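Local atomic coordinates of fimbrial subunit type 1 (Actinomyces oris, PDB entry 3UXF), a protein that serves as the major fimbrial shaft subunit, a multidomain pilin of the bacterial surface that assembles into type 1 fimbriae. Residues A[181-185]-A[292-296]; A[205-210]-A[223-227]. All coordinates share one frame; numbering follows the deposited sequence.

Overall arrangement
Both contacts belong to the beta sandwich in the middle of the elongated chain, and their centres lie 9 Å apart. They share a sheet in which strand 201-208 runs between strands 185-190 and 295-302. Contact 1 (181-185 with 292-296) bridges the approaches to the two strands flanking 201-208; contact 2 (205-210 with 223-227) joins strand 201-208 to the opposing sheet. S208 connects them: S183 OG lies 2.8 Å from S208 OG, a probable hydrogen bond. Further in, L296 O is 2.9 Å from T207 N, part of the sheet ladder. In sequence, contact 2 is nested within contact 1. Neither contact supplies a calcium ligand.

Contact 1 of 2, residues A[181-185]-A[292-296]; sequences TLSGV and GETKL
S183 and G292 bring their CA atoms nearest, 6.3 Å apart. Segment 181-185 is the loop that runs into strand 185-190, whereas 292-296 turns after helix 277-288 and enters strand 295-302 at K295. No direct backbone bond joins the two, but one water bridges them: it accepts from S183 N at 3.0 Å and donates to G292 O at 3.1 Å. K295 makes the long reach. Its chain is extended up to CE and bends only at the last torsion (chi4 -114°), which brings NZ within 3.0 Å of S183 OG and into a weak hydrogen bond of 3.3 Å to G184 O. In the antiparallel sheet of this beta sandwich, strand 201-208 separates the strands that 181-185 and 292-296 lead into, so the lysine spans the end of a whole intervening strand. S208 OG on that strand is the shared polar partner of NZ, S183 OG and G184 N. With CB of S183 directed at 292-296, a chi1 of 54° leaves OG beside G292 O and K295 NZ. E293 starts out away from the loop, yet a bend at chi2 folds its carboxylate back until OE2 lies 3.4 Å from S183 OG. G184 adopts backbone angles at which a CB would run into the carbonyl O of S183; its own O takes the lysine.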
ATOM      1  N   THR A 181     -12.177   8.256   8.524  1.00 19.36           N
ATOM      2  CA  THR A 181     -13.120   7.161   8.615  1.00 18.71           C
ATOM      3  C   THR A 181     -12.475   5.813   8.369  1.00 22.13           C
ATOM      4  O   THR A 181     -13.031   4.787   8.767  1.00 24.80           O
ATOM      5  CB  THR A 181     -14.223   7.284   7.552  1.00 23.19           C
ATOM      6  OG1 THR A 181     -13.633   7.460   6.257  1.00 20.97           O
ATOM      7  CG2 THR A 181     -15.130   8.474   7.864  1.00 24.80           C
ATOM      8  N   LEU A 182     -11.346   5.820   7.680  1.00 18.24           N
ATOM      9  CA  LEU A 182     -10.654   4.564   7.357  1.00 18.30           C
ATOM     10  C   LEU A 182      -9.231   4.654   7.823  1.00 19.06           C
ATOM     11  O   LEU A 182      -8.557   5.647   7.574  1.00 19.89           O
ATOM     12  CB  LEU A 182     -10.650   4.319   5.834  1.00 17.51           C
ATOM     13  CG  LEU A 182     -12.027   4.281   5.168  1.00 19.11           C
ATOM     14  CD1 LEU A 182     -11.896   4.153   3.645  1.00 18.36           C
ATOM     15  CD2 LEU A 182     -12.904   3.136   5.700  1.00 22.31           C
ATOM     16  N   SER A 183      -8.746   3.598   8.467  1.00 18.50           N
ATOM     17  CA  SER A 183      -7.400   3.599   8.993  1.00 21.40           C
ATOM     18  C   SER A 183      -6.334   3.438   7.935  1.00 24.04           C
ATOM     19  O   SER A 183      -5.185   3.805   8.163  1.00 28.00           O
ATOM     20  CB  SER A 183      -7.252   2.514  10.050  1.00 28.33           C
ATOM     21  OG  SER A 183      -7.646   1.263   9.512  1.00 27.76           O
ATOM     22  N   GLY A 184      -6.689   2.888   6.774  1.00 22.75           N
ATOM     23  CA  GLY A 184      -5.709   2.836   5.711  1.00 25.30           C
ATOM     24  C   GLY A 184      -5.927   1.772   4.654  1.00 19.31           C
ATOM     25  O   GLY A 184      -6.809   0.913   4.778  1.00 17.71           O
ATOM     26  N   VAL A 185      -5.130   1.877   3.601  1.00 17.29           N
ATOM     27  CA  VAL A 185      -5.074   0.865   2.568  1.00 13.62           C
ATOM     28  C   VAL A 185      -3.603   0.585   2.352  1.00 16.38           C
ATOM     29  O   VAL A 185      -2.780   1.501   2.385  1.00 18.93           O
ATOM     30  CB  VAL A 185      -5.751   1.320   1.273  1.00 17.46           C
ATOM     31  CG1 VAL A 185      -7.250   1.604   1.521  1.00 18.94           C
ATOM     32  CG2 VAL A 185      -5.052   2.546   0.694  1.00 20.20           C
ATOM     33  N   GLY A 292     -11.511  -0.882  13.760  1.00 32.53           N
ATOM     34  CA  GLY A 292     -10.790  -0.303  12.641  1.00 34.44           C
ATOM     35  C   GLY A 292      -9.788  -1.224  11.978  1.00 33.91           C
ATOM     36  O   GLY A 292      -9.318  -0.935  10.860  1.00 35.09           O
ATOM     37  N   GLU A 293      -9.427  -2.313  12.648  1.00 29.98           N
ATOM     38  CA  GLU A 293      -8.467  -3.248  12.073  1.00 31.60           C
ATOM     39  C   GLU A 293      -9.126  -4.485  11.458  1.00 23.52           C
ATOM     40  O   GLU A 293      -8.441  -5.419  11.030  1.00 24.17           O
ATOM     41  CB  GLU A 293      -7.377  -3.624  13.080  1.00 37.09           C
ATOM     42  CG  GLU A 293      -6.544  -2.415  13.545  1.00 35.98           C
ATOM     43  CD  GLU A 293      -5.959  -1.592  12.388  1.00 42.19           C
ATOM     44  OE1 GLU A 293      -5.119  -2.126  11.631  1.00 43.04           O
ATOM     45  OE2 GLU A 293      -6.337  -0.409  12.230  1.00 43.00           O
ATOM     46  N   THR A 294     -10.455  -4.468  11.382  1.00 20.34           N
ATOM     47  CA  THR A 294     -11.207  -5.474  10.635  1.00 16.77           C
ATOM     48  C   THR A 294     -11.166  -5.018   9.190  1.00 16.74           C
ATOM     49  O   THR A 294     -11.725  -3.971   8.869  1.00 18.76           O
ATOM     50  CB  THR A 294     -12.643  -5.478  11.114  1.00 22.33           C
ATOM     51  OG1 THR A 294     -12.642  -5.763  12.528  1.00 22.72           O
ATOM     52  CG2 THR A 294     -13.465  -6.516  10.377  1.00 18.70           C
ATOM     53  N   LYS A 295     -10.477  -5.768   8.323  1.00 15.00           N
ATOM     54  CA  LYS A 295     -10.125  -5.248   6.984  1.00 15.76           C
ATOM     55  C   LYS A 295     -10.368  -6.309   5.939  1.00 13.32           C
ATOM     56  O   LYS A 295     -10.425  -7.510   6.259  1.00 13.98           O
ATOM     57  CB  LYS A 295      -8.656  -4.862   6.955  1.00 13.85           C
ATOM     58  CG  LYS A 295      -8.404  -3.593   7.794  1.00 17.68           C
ATOM     59  CD  LYS A 295      -6.984  -3.150   7.665  1.00 22.51           C
ATOM     60  CE  LYS A 295      -6.741  -1.891   8.485  1.00 23.28           C
ATOM     61  NZ  LYS A 295      -6.429  -0.709   7.639  1.00 28.60           N
ATOM     62  N   LEU A 296     -10.503  -5.898   4.681  1.00 13.26           N
ATOM     63  CA  LEU A 296     -10.499  -6.902   3.595  1.00 11.20           C
ATOM     64  C   LEU A 296      -9.053  -7.183   3.201  1.00 10.07           C
ATOM     65  O   LEU A 296      -8.230  -6.289   3.133  1.00 11.79           O
ATOM     66  CB  LEU A 296     -11.304  -6.440   2.362  1.00 11.72           C
ATOM     67  CG  LEU A 296     -11.763  -7.606   1.449  1.00 10.76           C
ATOM     68  CD1 LEU A 296     -12.911  -8.394   2.007  1.00 11.99           C
ATOM     69  CD2 LEU A 296     -12.101  -7.100   0.050  1.00 13.38           C
TER
HETATM   70  O   HOH W   1     -10.655   1.502   9.433  1.00 24.31           O

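Contact 2 of 2, residues A[205-210]-A[223-227]; sequences ITTSIP and YEVVD
Y223 OH is approached by two oxygens of segment 205-210, S208 O and T207 OG1, both at the edge of the ring near its plane. Y223 OH donates to S208 O at 2.6 Å; T207 OG1 lies 2.8 Å from it, a link not settled because the threonine proton has another acceptor nearby. The phenol approaches S208 from 50° above the carbonyl plane, with a C=O...donor angle of 128°. The ring reaches strand 201-208 because CG of Y223 stands anti to the backbone N (chi1 -163°). P210 CD abuts the ring edge, 3.8 Å from CE1, and the I209 side chain crosses that of Y223 at about a right angle, its CG1 3.8 Å from Y223 OH. Strands 205-208 and 224-227 face each other across the sandwich, their axes 9.2 Å apart at closest approach. In the interior between them, I205 CG2 and V225 CG1 touch at 3.7 Å, the two side chains lying alongside each other and pointing opposite ways. D227 OD2, 3.4 Å from I205 CD1, is hydrogen-bonded to K187 NZ, with N316 also beside its carboxylate; this is consistent with an intramolecular isopeptide site of Gram-positive pilins, K187 and N316 the probable partners and D227 the neighbouring acid. The contact thus buries a phenol hydroxyl whose proton goes to a main-chain carbonyl, while I205 lends an apolar side to the surroundings of D227.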
ATOM      1  N   ILE A 205      -3.167  -7.245  -0.573  1.00  8.72           N
ATOM      2  CA  ILE A 205      -3.743  -5.908  -0.481  1.00 10.86           C
ATOM      3  C   ILE A 205      -4.698  -5.876   0.711  1.00 11.68           C
ATOM      4  O   ILE A 205      -5.559  -6.723   0.842  1.00 10.61           O
ATOM      5  CB  ILE A 205      -4.542  -5.556  -1.749  1.00 10.58           C
ATOM      6  CG1 ILE A 205      -3.649  -5.685  -2.977  1.00 12.24           C
ATOM      7  CG2 ILE A 205      -5.161  -4.161  -1.616  1.00 12.08           C
ATOM      8  CD1 ILE A 205      -4.463  -5.835  -4.232  1.00 13.66           C
ATOM      9  N   THR A 206      -4.522  -4.918   1.625  1.00 10.15           N
ATOM     10  CA  THR A 206      -5.317  -4.902   2.829  1.00 11.25           C
ATOM     11  C   THR A 206      -5.977  -3.552   2.955  1.00 10.99           C
ATOM     12  O   THR A 206      -5.287  -2.527   2.956  1.00 13.83           O
ATOM     13  CB  THR A 206      -4.425  -5.190   4.076  1.00 12.17           C
ATOM     14  OG1 THR A 206      -3.688  -6.402   3.858  1.00 12.38           O
ATOM     15  CG2 THR A 206      -5.273  -5.395   5.323  1.00 16.03           C
ATOM     16  N   THR A 207      -7.300  -3.557   3.030  1.00 10.51           N
ATOM     17  CA  THR A 207      -8.065  -2.291   2.948  1.00 12.48           C
ATOM     18  C   THR A 207      -9.059  -2.155   4.095  1.00 14.32           C
ATOM     19  O   THR A 207      -9.836  -3.082   4.389  1.00 14.18           O
ATOM     20  CB  THR A 207      -8.841  -2.203   1.619  1.00 13.76           C
ATOM     21  OG1 THR A 207      -9.580  -3.410   1.412  1.00 12.26           O
ATOM     22  CG2 THR A 207      -7.890  -2.039   0.474  1.00 13.85           C
ATOM     23  N   SER A 208      -9.105  -0.960   4.703  1.00 14.02           N
ATOM     24  CA  SER A 208     -10.145  -0.678   5.700  1.00 14.53           C
ATOM     25  C   SER A 208     -11.543  -0.852   5.124  1.00 13.35           C
ATOM     26  O   SER A 208     -11.765  -0.721   3.899  1.00 14.29           O
ATOM     27  CB  SER A 208      -9.984   0.756   6.231  1.00 14.71           C
ATOM     28  OG  SER A 208      -8.811   0.845   6.993  1.00 19.42           O
ATOM     29  N   ILE A 209     -12.506  -1.101   6.014  1.00 14.35           N
ATOM     30  CA  ILE A 209     -13.905  -1.259   5.644  1.00 15.20           C
ATOM     31  C   ILE A 209     -14.688  -0.154   6.375  1.00 16.89           C
ATOM     32  O   ILE A 209     -14.497   0.030   7.569  1.00 18.50           O
ATOM     33  CB  ILE A 209     -14.421  -2.622   6.135  1.00 14.08           C
ATOM     34  CG1 ILE A 209     -13.650  -3.757   5.418  1.00 12.27           C
ATOM     35  CG2 ILE A 209     -15.878  -2.768   5.868  1.00 17.49           C
ATOM     36  CD1 ILE A 209     -13.856  -5.130   6.062  1.00 13.44           C
ATOM     37  N   PRO A 210     -15.534   0.593   5.657  1.00 17.26           N
ATOM     38  CA  PRO A 210     -16.319   1.629   6.362  1.00 18.37           C
ATOM     39  C   PRO A 210     -17.208   1.042   7.452  1.00 20.80           C
ATOM     40  O   PRO A 210     -17.749  -0.029   7.269  1.00 18.25           O
ATOM     41  CB  PRO A 210     -17.209   2.211   5.256  1.00 19.47           C
ATOM     42  CG  PRO A 210     -16.492   1.904   3.993  1.00 19.99           C
ATOM     43  CD  PRO A 210     -15.751   0.618   4.201  1.00 17.07           C
ATOM     44  N   TYR A 223     -18.080  -1.839  -2.903  1.00 15.78           N
ATOM     45  CA  TYR A 223     -16.767  -2.069  -2.331  1.00 13.45           C
ATOM     46  C   TYR A 223     -15.915  -2.813  -3.342  1.00 12.65           C
ATOM     47  O   TYR A 223     -16.105  -4.003  -3.572  1.00 13.20           O
ATOM     48  CB  TYR A 223     -16.865  -2.851  -1.020  1.00 14.01           C
ATOM     49  CG  TYR A 223     -15.618  -2.776  -0.171  1.00 13.21           C
ATOM     50  CD1 TYR A 223     -15.495  -1.832   0.837  1.00 14.07           C
ATOM     51  CD2 TYR A 223     -14.563  -3.650  -0.377  1.00 12.54           C
ATOM     52  CE1 TYR A 223     -14.359  -1.762   1.614  1.00 13.87           C
ATOM     53  CE2 TYR A 223     -13.425  -3.588   0.392  1.00 11.93           C
ATOM     54  CZ  TYR A 223     -13.323  -2.645   1.386  1.00 13.63           C
ATOM     55  OH  TYR A 223     -12.187  -2.587   2.155  1.00 14.07           O
ATOM     56  N   GLU A 224     -14.983  -2.093  -3.951  1.00 12.24           N
ATOM     57  CA  GLU A 224     -14.103  -2.677  -4.947  1.00 12.16           C
ATOM     58  C   GLU A 224     -12.645  -2.384  -4.630  1.00 11.01           C
ATOM     59  O   GLU A 224     -12.290  -1.268  -4.259  1.00 13.26           O
ATOM     60  CB  GLU A 224     -14.462  -2.162  -6.346  1.00 12.96           C
ATOM     61  CG  GLU A 224     -15.839  -2.601  -6.818  1.00 13.92           C
ATOM     62  CD  GLU A 224     -16.293  -1.905  -8.086  1.00 16.25           C
ATOM     63  OE1 GLU A 224     -15.465  -1.236  -8.734  1.00 17.15           O
ATOM     64  OE2 GLU A 224     -17.483  -2.031  -8.433  1.00 17.19           O
ATOM     65  N   VAL A 225     -11.813  -3.408  -4.775  1.00 10.83           N
ATOM     66  CA  VAL A 225     -10.377  -3.277  -4.608  1.00 10.78           C
ATOM     67  C   VAL A 225      -9.790  -3.446  -6.001  1.00 11.48           C
ATOM     68  O   VAL A 225      -9.973  -4.483  -6.633  1.00 13.12           O
ATOM     69  CB  VAL A 225      -9.815  -4.343  -3.661  1.00 10.32           C
ATOM     70  CG1 VAL A 225      -8.303  -4.242  -3.583  1.00 11.28           C
ATOM     71  CG2 VAL A 225     -10.437  -4.200  -2.284  1.00 11.85           C
ATOM     72  N   VAL A 226      -9.112  -2.412  -6.483  1.00  9.04           N
ATOM     73  CA  VAL A 226      -8.615  -2.407  -7.861  1.00  9.99           C
ATOM     74  C   VAL A 226      -7.123  -2.516  -7.846  1.00 10.54           C
ATOM     75  O   VAL A 226      -6.446  -1.810  -7.096  1.00 12.53           O
ATOM     76  CB  VAL A 226      -9.032  -1.107  -8.587  1.00 11.02           C
ATOM     77  CG1 VAL A 226      -8.516  -1.131 -10.052  1.00 10.39           C
ATOM     78  CG2 VAL A 226     -10.577  -0.983  -8.564  1.00 12.78           C
ATOM     79  N   ASP A 227      -6.577  -3.412  -8.677  1.00 10.73           N
ATOM     80  CA  ASP A 227      -5.154  -3.519  -8.764  1.00 10.81           C
ATOM     81  C   ASP A 227      -4.712  -3.119 -10.177  1.00 10.33           C
ATOM     82  O   ASP A 227      -5.211  -3.645 -11.189  1.00 12.14           O
ATOM     83  CB  ASP A 227      -4.697  -4.940  -8.462  1.00 11.26           C
ATOM     84  CG  ASP A 227      -3.230  -5.015  -8.308  1.00 11.22           C
ATOM     85  OD1 ASP A 227      -2.488  -4.765  -9.282  1.00 10.54           O
ATOM     86  OD2 ASP A 227      -2.809  -5.312  -7.189  1.00 12.47           O
TER